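Local coordinates for protein dehydroquinate synthase (Thermus thermophilus, PDB 1UJN) that probably converts 3-deoxy-D-arabino-heptulosonate 7-phosphate into 3-dehydroquinate with release of phosphate, using NAD and a divalent metal, zinc or cobalt, at residues L229-E238 against H247-A258; L279-L289 against E339-L347. All blocks are in the same frame, centred on the assembly; numbering follows the deposited sequence.

Contact 1 of 2, residues L229-E238 against H247-A258; sequences LGHTLGHALE and HGMAVAYGLLYA
Gly230 and Gly254 bring the two backbones together, their CA atoms only 3.9 Å apart. Gly254 CA points a C-H almost straight at Gly230 O, with CA and O separated by 3.3 Å; a CB on Gly254 would run into that oxygen. Ala250 puts only a methyl in the next turn, its CB lying against Glu238 CG, and the axes of helices 231-238 and 247-258 approach to 7.3 Å at 134°. Leu233 and Leu237 extend the buried part: Leu233 CD2 presses on Tyr257 CB at 3.4 Å, while Leu237 CD1 reaches Tyr253 CB.

The other side is partly exposed and polar. Glu238 sends its carboxylate to His247, where ND1 donates to OE1 at 3.2 Å; this oxygen is met on its syn side, though the donor stands 32° out of the carboxylate plane, and a weaker bond runs to OE2. Replacing this glutamate with alanine is likely to leave His247 ND1 without its acceptor and the ring freer to turn. His231 is held through ND1 to Leu229 O (3.0 Å), and Val251 CG2 packs over one face of its ring in a CH-pi contact. The His231 CG lies anti to its own carbonyl carbon (chi1 -76°), which carries the ring back towards His247. With both ND1 atoms engaged, His231 NE2 and His247 NE2 lie 3.6 Å apart, and a modelled water bridges them at distances short enough to leave its identity doubtful. Glu173 of helix 164-181 is nearby, consistent with the predicted zinc site of this dehydroquinate synthase, formed by Glu173, His231 and His247.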
loop_
_atom_site.group_PDB
_atom_site.type_symbol
_atom_site.label_atom_id
_atom_site.label_comp_id
_atom_site.label_asym_id
_atom_site.label_seq_id
_atom_site.Cartn_x
_atom_site.Cartn_y
_atom_site.Cartn_z
ATOM N N LEU A 229 -11.187 0.755 23.642
ATOM C CA LEU A 229 -11.553 0.534 25.037
ATOM C C LEU A 229 -10.760 -0.651 25.593
ATOM O O LEU A 229 -10.778 -1.738 25.015
ATOM C CB LEU A 229 -13.053 0.244 25.145
ATOM C CG LEU A 229 -13.629 -0.122 26.518
ATOM C CD1 LEU A 229 -13.475 1.048 27.493
ATOM C CD2 LEU A 229 -15.094 -0.497 26.358
ATOM N N GLY A 230 -10.062 -0.427 26.704
ATOM C CA GLY A 230 -9.275 -1.481 27.328
ATOM C C GLY A 230 -7.947 -1.786 26.653
ATOM O O GLY A 230 -7.199 -2.651 27.113
ATOM N N HIS A 231 -7.639 -1.071 25.576
ATOM C CA HIS A 231 -6.400 -1.307 24.839
ATOM C C HIS A 231 -5.161 -0.560 25.330
ATOM O O HIS A 231 -4.040 -0.957 25.015
ATOM C CB HIS A 231 -6.609 -1.009 23.353
ATOM C CG HIS A 231 -7.377 -2.071 22.625
ATOM N ND1 HIS A 231 -8.668 -2.422 22.959
ATOM C CD2 HIS A 231 -7.036 -2.853 21.573
ATOM C CE1 HIS A 231 -9.091 -3.372 22.143
ATOM N NE2 HIS A 231 -8.119 -3.652 21.292
ATOM N N THR A 232 -5.345 0.515 26.091
ATOM C CA THR A 232 -4.200 1.270 26.594
ATOM C C THR A 232 -3.425 0.414 27.594
ATOM O O THR A 232 -2.206 0.262 27.487
ATOM C CB THR A 232 -4.640 2.589 27.272
ATOM O OG1 THR A 232 -5.376 3.386 26.334
ATOM C CG2 THR A 232 -3.422 3.377 27.737
ATOM N N LEU A 233 -4.132 -0.149 28.570
ATOM C CA LEU A 233 -3.476 -1.005 29.546
ATOM C C LEU A 233 -3.180 -2.349 28.889
ATOM O O LEU A 233 -2.135 -2.954 29.136
ATOM C CB LEU A 233 -4.363 -1.214 30.780
ATOM C CG LEU A 233 -3.744 -2.154 31.823
ATOM C CD1 LEU A 233 -2.403 -1.596 32.283
ATOM C CD2 LEU A 233 -4.684 -2.326 33.000
ATOM N N GLY A 234 -4.100 -2.807 28.043
ATOM C CA GLY A 234 -3.916 -4.077 27.365
ATOM C C GLY A 234 -2.604 -4.123 26.608
ATOM O O GLY A 234 -1.837 -5.079 26.715
ATOM N N HIS A 235 -2.349 -3.078 25.835
ATOM C CA HIS A 235 -1.127 -2.980 25.053
ATOM C C HIS A 235 0.100 -3.033 25.959
ATOM O O HIS A 235 1.092 -3.690 25.642
ATOM C CB HIS A 235 -1.124 -1.671 24.269
ATOM C CG HIS A 235 0.114 -1.460 23.460
ATOM N ND1 HIS A 235 0.361 -2.141 22.289
ATOM C CD2 HIS A 235 1.182 -0.653 23.660
ATOM C CE1 HIS A 235 1.531 -1.763 21.802
ATOM N NE2 HIS A 235 2.048 -0.861 22.614
ATOM N N ALA A 236 0.019 -2.337 27.091
ATOM C CA ALA A 236 1.119 -2.290 28.047
ATOM C C ALA A 236 1.410 -3.668 28.634
ATOM O O ALA A 236 2.570 -4.027 28.858
ATOM C CB ALA A 236 0.792 -1.305 29.161
ATOM N N LEU A 237 0.356 -4.438 28.884
ATOM C CA LEU A 237 0.505 -5.779 29.447
ATOM C C LEU A 237 1.120 -6.721 28.419
ATOM O O LEU A 237 1.987 -7.536 28.745
ATOM C CB LEU A 237 -0.857 -6.311 29.904
ATOM C CG LEU A 237 -1.485 -5.559 31.089
ATOM C CD1 LEU A 237 -2.911 -6.043 31.309
ATOM C CD2 LEU A 237 -0.646 -5.767 32.341
ATOM N N GLU A 238 0.669 -6.609 27.174
ATOM C CA GLU A 238 1.199 -7.447 26.111
ATOM C C GLU A 238 2.687 -7.180 25.939
ATOM O O GLU A 238 3.472 -8.104 25.731
ATOM C CB GLU A 238 0.463 -7.169 24.801
ATOM C CG GLU A 238 -0.887 -7.853 24.698
ATOM C CD GLU A 238 -1.581 -7.570 23.380
ATOM O OE1 GLU A 238 -2.116 -6.454 23.214
ATOM O OE2 GLU A 238 -1.582 -8.460 22.505
ATOM N N HIS A 247 -3.631 -11.411 22.917
ATOM C CA HIS A 247 -4.325 -10.136 22.772
ATOM C C HIS A 247 -5.680 -10.057 23.466
ATOM O O HIS A 247 -5.952 -9.100 24.197
ATOM C CB HIS A 247 -4.515 -9.806 21.293
ATOM C CG HIS A 247 -5.161 -8.477 21.056
ATOM N ND1 HIS A 247 -4.518 -7.283 21.306
ATOM C CD2 HIS A 247 -6.398 -8.153 20.612
ATOM C CE1 HIS A 247 -5.332 -6.280 21.027
ATOM N NE2 HIS A 247 -6.480 -6.782 20.605
ATOM N N GLY A 248 -6.531 -11.051 23.230
ATOM C CA GLY A 248 -7.854 -11.055 23.837
ATOM C C GLY A 248 -7.821 -11.066 25.353
ATOM O O GLY A 248 -8.675 -10.465 26.013
ATOM N N MET A 249 -6.835 -11.757 25.916
ATOM C CA MET A 249 -6.713 -11.829 27.361
ATOM C C MET A 249 -6.303 -10.463 27.889
ATOM O O MET A 249 -6.817 -10.000 28.909
ATOM C CB MET A 249 -5.684 -12.890 27.751
ATOM C CG MET A 249 -6.045 -14.293 27.275
ATOM S SD MET A 249 -7.655 -14.848 27.885
ATOM C CE MET A 249 -7.643 -16.595 27.387
ATOM N N ALA A 250 -5.386 -9.813 27.178
ATOM C CA ALA A 250 -4.911 -8.494 27.567
ATOM C C ALA A 250 -6.069 -7.502 27.545
ATOM O O ALA A 250 -6.182 -6.643 28.422
ATOM C CB ALA A 250 -3.812 -8.036 26.622
ATOM N N VAL A 251 -6.925 -7.618 26.535
ATOM C CA VAL A 251 -8.075 -6.733 26.429
ATOM C C VAL A 251 -8.998 -6.924 27.627
ATOM O O VAL A 251 -9.483 -5.948 28.201
ATOM C CB VAL A 251 -8.871 -6.997 25.137
ATOM C CG1 VAL A 251 -10.184 -6.210 25.162
ATOM C CG2 VAL A 251 -8.036 -6.586 23.927
ATOM N N ALA A 252 -9.234 -8.177 28.007
ATOM C CA ALA A 252 -10.101 -8.468 29.144
ATOM C C ALA A 252 -9.577 -7.767 30.396
ATOM O O ALA A 252 -10.351 -7.169 31.156
ATOM C CB ALA A 252 -10.180 -9.970 29.376
ATOM N N TYR A 253 -8.265 -7.848 30.605
ATOM C CA TYR A 253 -7.629 -7.206 31.755
ATOM C C TYR A 253 -7.790 -5.688 31.652
ATOM O O TYR A 253 -8.027 -5.014 32.652
ATOM C CB TYR A 253 -6.135 -7.557 31.811
ATOM C CG TYR A 253 -5.830 -8.914 32.409
ATOM C CD1 TYR A 253 -5.049 -9.845 31.718
ATOM C CD2 TYR A 253 -6.285 -9.251 33.680
ATOM C CE1 TYR A 253 -4.726 -11.077 32.290
ATOM C CE2 TYR A 253 -5.968 -10.477 34.260
ATOM C CZ TYR A 253 -5.185 -11.383 33.561
ATOM O OH TYR A 253 -4.850 -12.580 34.151
ATOM N N GLY A 254 -7.664 -5.165 30.434
ATOM C CA GLY A 254 -7.803 -3.735 30.210
ATOM C C GLY A 254 -9.228 -3.264 30.455
ATOM O O GLY A 254 -9.451 -2.130 30.884
ATOM N N LEU A 255 -10.193 -4.138 30.188
ATOM C CA LEU A 255 -11.601 -3.804 30.399
ATOM C C LEU A 255 -11.899 -3.629 31.881
ATOM O O LEU A 255 -12.705 -2.776 32.267
ATOM C CB LEU A 255 -12.499 -4.893 29.814
ATOM C CG LEU A 255 -12.469 -4.985 28.287
ATOM C CD1 LEU A 255 -13.382 -6.106 27.820
ATOM C CD2 LEU A 255 -12.913 -3.662 27.693
ATOM N N LEU A 256 -11.256 -4.442 32.714
ATOM C CA LEU A 256 -11.455 -4.332 34.153
ATOM C C LEU A 256 -10.907 -2.980 34.611
ATOM O O LEU A 256 -11.529 -2.282 35.418
ATOM C CB LEU A 256 -10.732 -5.460 34.888
ATOM C CG LEU A 256 -10.811 -5.404 36.417
ATOM C CD1 LEU A 256 -12.263 -5.494 36.854
ATOM C CD2 LEU A 256 -10.004 -6.540 37.017
ATOM N N TYR A 257 -9.748 -2.603 34.080
ATOM C CA TYR A 257 -9.132 -1.334 34.448
ATOM C C TYR A 257 -10.023 -0.177 34.014
ATOM O O TYR A 257 -10.244 0.767 34.775
ATOM C CB TYR A 257 -7.757 -1.200 33.793
ATOM C CG TYR A 257 -6.948 -0.032 34.314
ATOM C CD1 TYR A 257 -6.456 -0.027 35.620
ATOM C CD2 TYR A 257 -6.674 1.064 33.503
ATOM C CE1 TYR A 257 -5.701 1.050 36.105
ATOM C CE2 TYR A 257 -5.924 2.147 33.977
ATOM C CZ TYR A 257 -5.442 2.131 35.275
ATOM O OH TYR A 257 -4.707 3.199 35.745
ATOM N N ALA A 258 -10.538 -0.255 32.790
ATOM C CA ALA A 258 -11.416 0.784 32.256
ATOM C C ALA A 258 -12.647 0.929 33.141
ATOM O O ALA A 258 -13.086 2.046 33.439
ATOM C CB ALA A 258 -11.837 0.435 30.832
HETATM O O HOH W 1 -8.482 -5.629 19.917
#

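Contact 2 of 2, residues L279-L289 against E339-L347; sequences LWLSPPPLPPL and EELKGLGLL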
loop_
_atom_site.group_PDB
_atom_site.type_symbol
_atom_site.label_atom_id
_atom_site.label_comp_id
_atom_site.label_asym_id
_atom_site.label_seq_id
_atom_site.Cartn_x
_atom_site.Cartn_y
_atom_site.Cartn_z
ATOM N N LEU A 279 -13.961 -14.493 34.948
ATOM C CA LEU A 279 -14.064 -15.819 35.555
ATOM C C LEU A 279 -14.319 -16.857 34.469
ATOM O O LEU A 279 -13.745 -17.943 34.481
ATOM C CB LEU A 279 -15.196 -15.853 36.582
ATOM C CG LEU A 279 -14.960 -15.044 37.857
ATOM C CD1 LEU A 279 -16.125 -15.257 38.815
ATOM C CD2 LEU A 279 -13.655 -15.479 38.506
ATOM N N TRP A 280 -15.188 -16.507 33.530
ATOM C CA TRP A 280 -15.522 -17.381 32.416
ATOM C C TRP A 280 -14.310 -17.533 31.497
ATOM O O TRP A 280 -14.035 -18.614 30.977
ATOM C CB TRP A 280 -16.690 -16.773 31.639
ATOM C CG TRP A 280 -16.982 -17.429 30.336
ATOM C CD1 TRP A 280 -17.662 -18.595 30.136
ATOM C CD2 TRP A 280 -16.620 -16.947 29.038
ATOM N NE1 TRP A 280 -17.751 -18.867 28.792
ATOM C CE2 TRP A 280 -17.118 -17.871 28.094
ATOM C CE3 TRP A 280 -15.920 -15.821 28.579
ATOM C CZ2 TRP A 280 -16.943 -17.705 26.717
ATOM C CZ3 TRP A 280 -15.745 -15.654 27.212
ATOM C CH2 TRP A 280 -16.256 -16.593 26.295
ATOM N N LEU A 281 -13.574 -16.439 31.320
ATOM C CA LEU A 281 -12.408 -16.426 30.445
ATOM C C LEU A 281 -11.204 -17.204 30.973
ATOM O O LEU A 281 -10.516 -17.882 30.207
ATOM C CB LEU A 281 -11.994 -14.979 30.165
ATOM C CG LEU A 281 -10.945 -14.735 29.082
ATOM C CD1 LEU A 281 -11.484 -15.196 27.736
ATOM C CD2 LEU A 281 -10.600 -13.251 29.033
ATOM N N SER A 282 -10.958 -17.105 32.278
ATOM C CA SER A 282 -9.823 -17.772 32.911
ATOM C C SER A 282 -8.521 -17.352 32.237
ATOM O O SER A 282 -7.774 -18.191 31.723
ATOM C CB SER A 282 -9.973 -19.294 32.839
ATOM O OG SER A 282 -10.999 -19.744 33.707
ATOM N N PRO A 283 -8.232 -16.040 32.233
ATOM C CA PRO A 283 -7.010 -15.517 31.617
ATOM C C PRO A 283 -5.761 -15.993 32.356
ATOM O O PRO A 283 -5.811 -16.294 33.547
ATOM C CB PRO A 283 -7.199 -14.006 31.720
ATOM C CG PRO A 283 -7.942 -13.862 33.013
ATOM C CD PRO A 283 -8.985 -14.958 32.897
ATOM N N PRO A 284 -4.622 -16.073 31.656
ATOM C CA PRO A 284 -3.403 -16.521 32.335
ATOM C C PRO A 284 -2.936 -15.491 33.363
ATOM O O PRO A 284 -2.993 -14.281 33.113
ATOM C CB PRO A 284 -2.412 -16.696 31.186
ATOM C CG PRO A 284 -2.860 -15.664 30.193
ATOM C CD PRO A 284 -4.367 -15.805 30.229
ATOM N N PRO A 285 -2.493 -15.958 34.542
ATOM C CA PRO A 285 -2.016 -15.073 35.608
ATOM C C PRO A 285 -0.914 -14.141 35.117
ATOM O O PRO A 285 -0.093 -14.521 34.285
ATOM C CB PRO A 285 -1.527 -16.052 36.669
ATOM C CG PRO A 285 -2.498 -17.188 36.519
ATOM C CD PRO A 285 -2.550 -17.355 35.012
ATOM N N LEU A 286 -0.902 -12.922 35.647
ATOM C CA LEU A 286 0.078 -11.917 35.258
ATOM C C LEU A 286 1.287 -11.857 36.180
ATOM O O LEU A 286 1.223 -12.270 37.337
ATOM C CB LEU A 286 -0.580 -10.534 35.236
ATOM C CG LEU A 286 -1.770 -10.340 34.297
ATOM C CD1 LEU A 286 -2.371 -8.949 34.513
ATOM C CD2 LEU A 286 -1.306 -10.519 32.854
ATOM N N PRO A 287 2.416 -11.336 35.670
ATOM C CA PRO A 287 3.648 -11.211 36.452
ATOM C C PRO A 287 3.525 -9.958 37.317
ATOM O O PRO A 287 2.764 -9.050 36.987
ATOM C CB PRO A 287 4.711 -11.057 35.380
ATOM C CG PRO A 287 3.995 -10.246 34.342
ATOM C CD PRO A 287 2.641 -10.927 34.271
ATOM N N PRO A 288 4.263 -9.893 38.433
ATOM C CA PRO A 288 4.148 -8.692 39.263
ATOM C C PRO A 288 4.381 -7.428 38.448
ATOM O O PRO A 288 5.237 -7.391 37.562
ATOM C CB PRO A 288 5.201 -8.914 40.351
ATOM C CG PRO A 288 6.187 -9.861 39.708
ATOM C CD PRO A 288 5.292 -10.808 38.958
ATOM N N LEU A 289 3.602 -6.396 38.742
ATOM C CA LEU A 289 3.711 -5.137 38.027
ATOM C C LEU A 289 3.443 -3.946 38.943
ATOM O O LEU A 289 2.531 -3.974 39.766
ATOM C CB LEU A 289 2.734 -5.139 36.845
ATOM C CG LEU A 289 1.511 -6.050 37.013
ATOM C CD1 LEU A 289 0.630 -5.539 38.148
ATOM C CD2 LEU A 289 0.728 -6.107 35.710
ATOM N N GLU A 339 -5.776 -5.455 43.302
ATOM C CA GLU A 339 -6.525 -6.148 44.343
ATOM C C GLU A 339 -7.652 -6.976 43.741
ATOM O O GLU A 339 -7.902 -8.103 44.172
ATOM C CB GLU A 339 -7.098 -5.146 45.350
ATOM C CG GLU A 339 -6.045 -4.428 46.188
ATOM C CD GLU A 339 -5.180 -5.385 46.997
ATOM O OE1 GLU A 339 -5.741 -6.225 47.734
ATOM O OE2 GLU A 339 -3.937 -5.291 46.900
ATOM N N GLU A 340 -8.332 -6.419 42.746
ATOM C CA GLU A 340 -9.423 -7.123 42.079
ATOM C C GLU A 340 -8.922 -8.433 41.477
ATOM O O GLU A 340 -9.620 -9.445 41.510
ATOM C CB GLU A 340 -10.024 -6.246 40.975
ATOM C CG GLU A 340 -10.985 -5.180 41.475
ATOM C CD GLU A 340 -12.416 -5.672 41.542
ATOM O OE1 GLU A 340 -12.624 -6.904 41.550
ATOM O OE2 GLU A 340 -13.337 -4.826 41.595
ATOM N N LEU A 341 -7.710 -8.405 40.928
ATOM C CA LEU A 341 -7.116 -9.589 40.314
ATOM C C LEU A 341 -6.538 -10.548 41.346
ATOM O O LEU A 341 -6.645 -11.765 41.196
ATOM C CB LEU A 341 -6.019 -9.186 39.328
ATOM C CG LEU A 341 -6.477 -8.425 38.085
ATOM C CD1 LEU A 341 -5.287 -8.205 37.168
ATOM C CD2 LEU A 341 -7.566 -9.210 37.370
ATOM N N LYS A 342 -5.910 -10.002 42.382
ATOM C CA LYS A 342 -5.332 -10.833 43.430
ATOM C C LYS A 342 -6.460 -11.623 44.078
ATOM O O LYS A 342 -6.303 -12.804 44.397
ATOM C CB LYS A 342 -4.613 -9.960 44.465
ATOM C CG LYS A 342 -3.425 -9.207 43.885
ATOM C CD LYS A 342 -2.813 -8.217 44.867
ATOM C CE LYS A 342 -2.106 -8.916 46.014
ATOM N NZ LYS A 342 -1.340 -7.947 46.849
ATOM N N GLY A 343 -7.605 -10.970 44.251
ATOM C CA GLY A 343 -8.754 -11.628 44.846
ATOM C C GLY A 343 -9.344 -12.672 43.918
ATOM O O GLY A 343 -10.443 -13.177 44.151
ATOM N N LEU A 344 -8.612 -12.989 42.853
ATOM C CA LEU A 344 -9.047 -13.984 41.879
ATOM C C LEU A 344 -7.889 -14.922 41.552
ATOM O O LEU A 344 -8.052 -15.898 40.821
ATOM C CB LEU A 344 -9.543 -13.297 40.603
ATOM C CG LEU A 344 -10.765 -12.389 40.771
ATOM C CD1 LEU A 344 -11.121 -11.739 39.443
ATOM C CD2 LEU A 344 -11.932 -13.204 41.298
ATOM N N GLY A 345 -6.719 -14.613 42.104
ATOM C CA GLY A 345 -5.547 -15.438 41.876
ATOM C C GLY A 345 -4.858 -15.175 40.550
ATOM O O GLY A 345 -3.938 -15.902 40.170
ATOM N N LEU A 346 -5.298 -14.138 39.844
ATOM C CA LEU A 346 -4.709 -13.796 38.554
ATOM C C LEU A 346 -3.497 -12.895 38.752
ATOM O O LEU A 346 -2.904 -12.404 37.785
ATOM C CB LEU A 346 -5.746 -13.100 37.670
ATOM C CG LEU A 346 -7.019 -13.906 37.398
ATOM C CD1 LEU A 346 -7.992 -13.070 36.582
ATOM C CD2 LEU A 346 -6.668 -15.191 36.662
ATOM N N LEU A 347 -3.136 -12.680 40.014
ATOM C CA LEU A 347 -1.989 -11.848 40.352
ATOM C C LEU A 347 -1.499 -12.169 41.765
ATOM O O LEU A 347 -2.230 -12.874 42.495
ATOM C CB LEU A 347 -2.366 -10.367 40.260
ATOM C CG LEU A 347 -1.215 -9.366 40.386
ATOM C CD1 LEU A 347 -0.221 -9.575 39.251
ATOM C CD2 LEU A 347 -1.767 -7.951 40.355
#
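Leu286 donates its backbone N-H to Leu346 O, 3.0 Å away and nearly straight at 174°, tying the proline-rich segment 279-289 to the chain end that follows helix 327-342. Its side chain carries the contact further inwards. Leu286 CB lies 4.1 Å from Leu347 CD1 and also borders Leu346 O. A chi1 of -59° sets Leu286 CG anti to its carbonyl carbon, and from there the two methyls diverge: Leu286 CD1 comes obliquely to Leu341 CD1 at 4.0 Å, and CD2 turns to the ring of Tyr253 in helix 247-264.

The helix ends in a Schellman motif, and Leu346, just past it, offers its carbonyl to Leu286: Leu346 N returns to Leu341 O, Gly345 N bonds to Lys342 O, and Gly345 supplies the positive phi (80°) of the C-prime residue. The Leu346 side chain lies across Pro283, at about a right angle, with Leu346 CD1 3.7 Å from Pro283 CG and CD2 3.4 Å from Pro283 O. Further along, Leu347 spreads its branches, CD1 resting 3.6 Å from Leu286 O and CD2 meeting Leu289 CD1. Among the exposed residues, Leu279 CD2 and Leu344 CD2 touch at 4.0 Å.

Helix 247-264 is common ground: contact 1 uses one side of it, and the segment 279-289 of contact 2 packs against another. The centres of the two contacts are 13 Å apart. Tyr253 bridges them, its OH probably hydrogen-bonded to Pro284 O at 2.7 Å, while its CB belongs to contact 1. Nearby, Met249 SD lies 3.5 Å from Leu281 CG, and Ala252 CB meets Leu281 CD2 at 3.3 Å. The predicted zinc ligands His231 and His247 both sit in contact 1; the side chain of Pro283 in contact 2 is about 12 Å from that of His247, so Pro283 stands well back from His247, and contact 2 is joined to the site's surroundings through helix 247-264.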